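Local coordinates for protein carboxylesterase (Ferroplasma acidiphilum, PDB 3WJ2) that probably hydrolyses carboxylic esters, as expected of a carboxylesterase with the alpha/beta-hydrolase fold, at residues 5-8 and 9-13. Sequence-based numbering, arbitrary orientation.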
loop_
_atom_site.group_PDB
_atom_site.type_symbol
_atom_site.label_atom_id
_atom_site.label_comp_id
_atom_site.label_asym_id
_atom_site.label_seq_id
_atom_site.Cartn_x
_atom_site.Cartn_y
_atom_site.Cartn_z
ATOM N N ASN B 5 0.436 -0.838 14.033
ATOM C CA ASN B 5 0.177 0.276 13.049
ATOM C C ASN B 5 -0.853 1.220 13.669
ATOM O O ASN B 5 -0.622 1.706 14.774
ATOM C CB ASN B 5 -0.269 -0.225 11.686
ATOM C CG ASN B 5 0.696 -1.229 11.065
ATOM O OD1 ASN B 5 0.302 -2.374 10.753
ATOM N ND2 ASN B 5 1.991 -0.833 10.938
ATOM N N MET B 6 -1.958 1.577 12.992
ATOM C CA MET B 6 -2.912 2.432 13.643
ATOM C C MET B 6 -4.290 1.711 13.860
ATOM O O MET B 6 -5.346 2.269 13.564
ATOM C CB MET B 6 -3.135 3.676 12.829
ATOM C CG MET B 6 -1.896 4.561 12.792
ATOM S SD MET B 6 -1.413 5.280 14.400
ATOM C CE MET B 6 -2.436 6.692 14.740
ATOM N N VAL B 7 -4.194 0.462 14.310
ATOM C CA VAL B 7 -5.447 -0.325 14.681
ATOM C C VAL B 7 -6.270 0.520 15.658
ATOM O O VAL B 7 -5.734 1.144 16.635
ATOM C CB VAL B 7 -5.019 -1.695 15.245
ATOM C CG1 VAL B 7 -6.286 -2.425 15.818
ATOM C CG2 VAL B 7 -4.432 -2.634 14.171
ATOM N N ASP B 8 -7.595 0.595 15.512
ATOM C CA ASP B 8 -8.463 1.423 16.375
ATOM C C ASP B 8 -8.254 0.896 17.857
ATOM O O ASP B 8 -8.230 -0.322 18.080
ATOM C CB ASP B 8 -9.955 1.173 15.969
ATOM C CG ASP B 8 -10.890 2.050 16.693
ATOM O OD1 ASP B 8 -10.882 2.038 17.997
ATOM O OD2 ASP B 8 -11.637 2.843 16.118
ATOM N N PRO B 9 -7.991 1.836 18.781
ATOM C CA PRO B 9 -7.598 1.344 20.132
ATOM C C PRO B 9 -8.688 0.595 20.832
ATOM O O PRO B 9 -8.341 -0.181 21.811
ATOM C CB PRO B 9 -7.228 2.610 20.872
ATOM C CG PRO B 9 -6.718 3.587 19.667
ATOM C CD PRO B 9 -7.675 3.236 18.539
ATOM N N ASP B 10 -9.965 0.735 20.410
ATOM C CA ASP B 10 -11.026 -0.150 20.874
ATOM C C ASP B 10 -10.705 -1.635 20.767
ATOM O O ASP B 10 -11.244 -2.457 21.557
ATOM C CB ASP B 10 -12.386 0.122 20.221
ATOM C CG ASP B 10 -12.961 1.463 20.553
ATOM O OD1 ASP B 10 -12.565 2.120 21.544
ATOM O OD2 ASP B 10 -13.906 1.869 19.861
ATOM N N PHE B 11 -9.838 -2.056 19.861
ATOM C CA PHE B 11 -9.508 -3.497 19.752
ATOM C C PHE B 11 -8.314 -3.942 20.622
ATOM O O PHE B 11 -7.922 -5.085 20.531
ATOM C CB PHE B 11 -9.186 -3.862 18.279
ATOM C CG PHE B 11 -10.370 -3.612 17.383
ATOM C CD1 PHE B 11 -11.517 -4.392 17.525
ATOM C CD2 PHE B 11 -10.305 -2.632 16.376
ATOM C CE1 PHE B 11 -12.678 -4.197 16.702
ATOM C CE2 PHE B 11 -11.470 -2.383 15.545
ATOM C CZ PHE B 11 -12.626 -3.196 15.707
ATOM N N ASN B 12 -7.719 -3.020 21.404
ATOM C CA ASN B 12 -6.485 -3.412 22.107
ATOM C C ASN B 12 -6.779 -4.596 23.060
ATOM O O ASN B 12 -5.947 -5.556 23.061
ATOM C CB ASN B 12 -5.877 -2.210 22.840
ATOM C CG ASN B 12 -5.235 -1.195 21.848
ATOM O OD1 ASN B 12 -5.041 -1.505 20.660
ATOM N ND2 ASN B 12 -4.907 0.003 22.347
ATOM N N SER B 13 -7.873 -4.558 23.819
ATOM C CA SER B 13 -8.246 -5.713 24.644
ATOM C C SER B 13 -8.356 -7.028 23.927
ATOM O O SER B 13 -7.839 -8.033 24.410
ATOM C CB SER B 13 -9.547 -5.466 25.362
ATOM O OG SER B 13 -9.334 -4.390 26.255
HETATM O O HOH W 1 -4.113 -0.986 18.486
HETATM O O HOH W 2 -14.104 2.541 17.463
#
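D8 folds its carboxylate forward over the turn that follows it, so that OD1 receives the backbone N of D10 at 2.9 Å. OD1 uses its anti lone pair, turned away from OD2, and the N-H...O angle of 150° marks a moderately bent bond. The torsion explains the reach: CG lies anti to the backbone N (chi1 -175°), beside the carbonyl carbon and hence on the side of the residues ahead. The same residue's main-chain O accepts from F11 N at 3.0 Å; this bond is nearly straight at the hydrogen, but the donor stands 38° out of the carbonyl plane. CD2 of the F11 ring lies 3.5 Å from D8 O, which sits obliquely to the ring, and 3.8 Å from D8 CB. The V7 and F11 side chains cross at about a right angle, V7 CG1 lying 4.1 Å from F11 CD2. D8 OD1 and D10 OD2 are like-charged neighbours 3.6 Å apart, a closeness probably eased by R265 of the third subunit, which forms salt bridges with both carboxylates. An alanine in place of D8 would probably leave D10 N without its side-chain acceptor and R265 of that subunit with one carboxylate fewer. Backbone bonding of D8 to G278, with F11 and V7 packed on I280, joins the segment to strand 271-280, an outermost strand of this chain's sheet. Paired OD1-to-N and O-to-N bonds, with P9 and D10 both in helical-region backbone conformation at the two corners, define an Asx-Pro turn, here leading into helix 12-20 of this alpha/beta hydrolase.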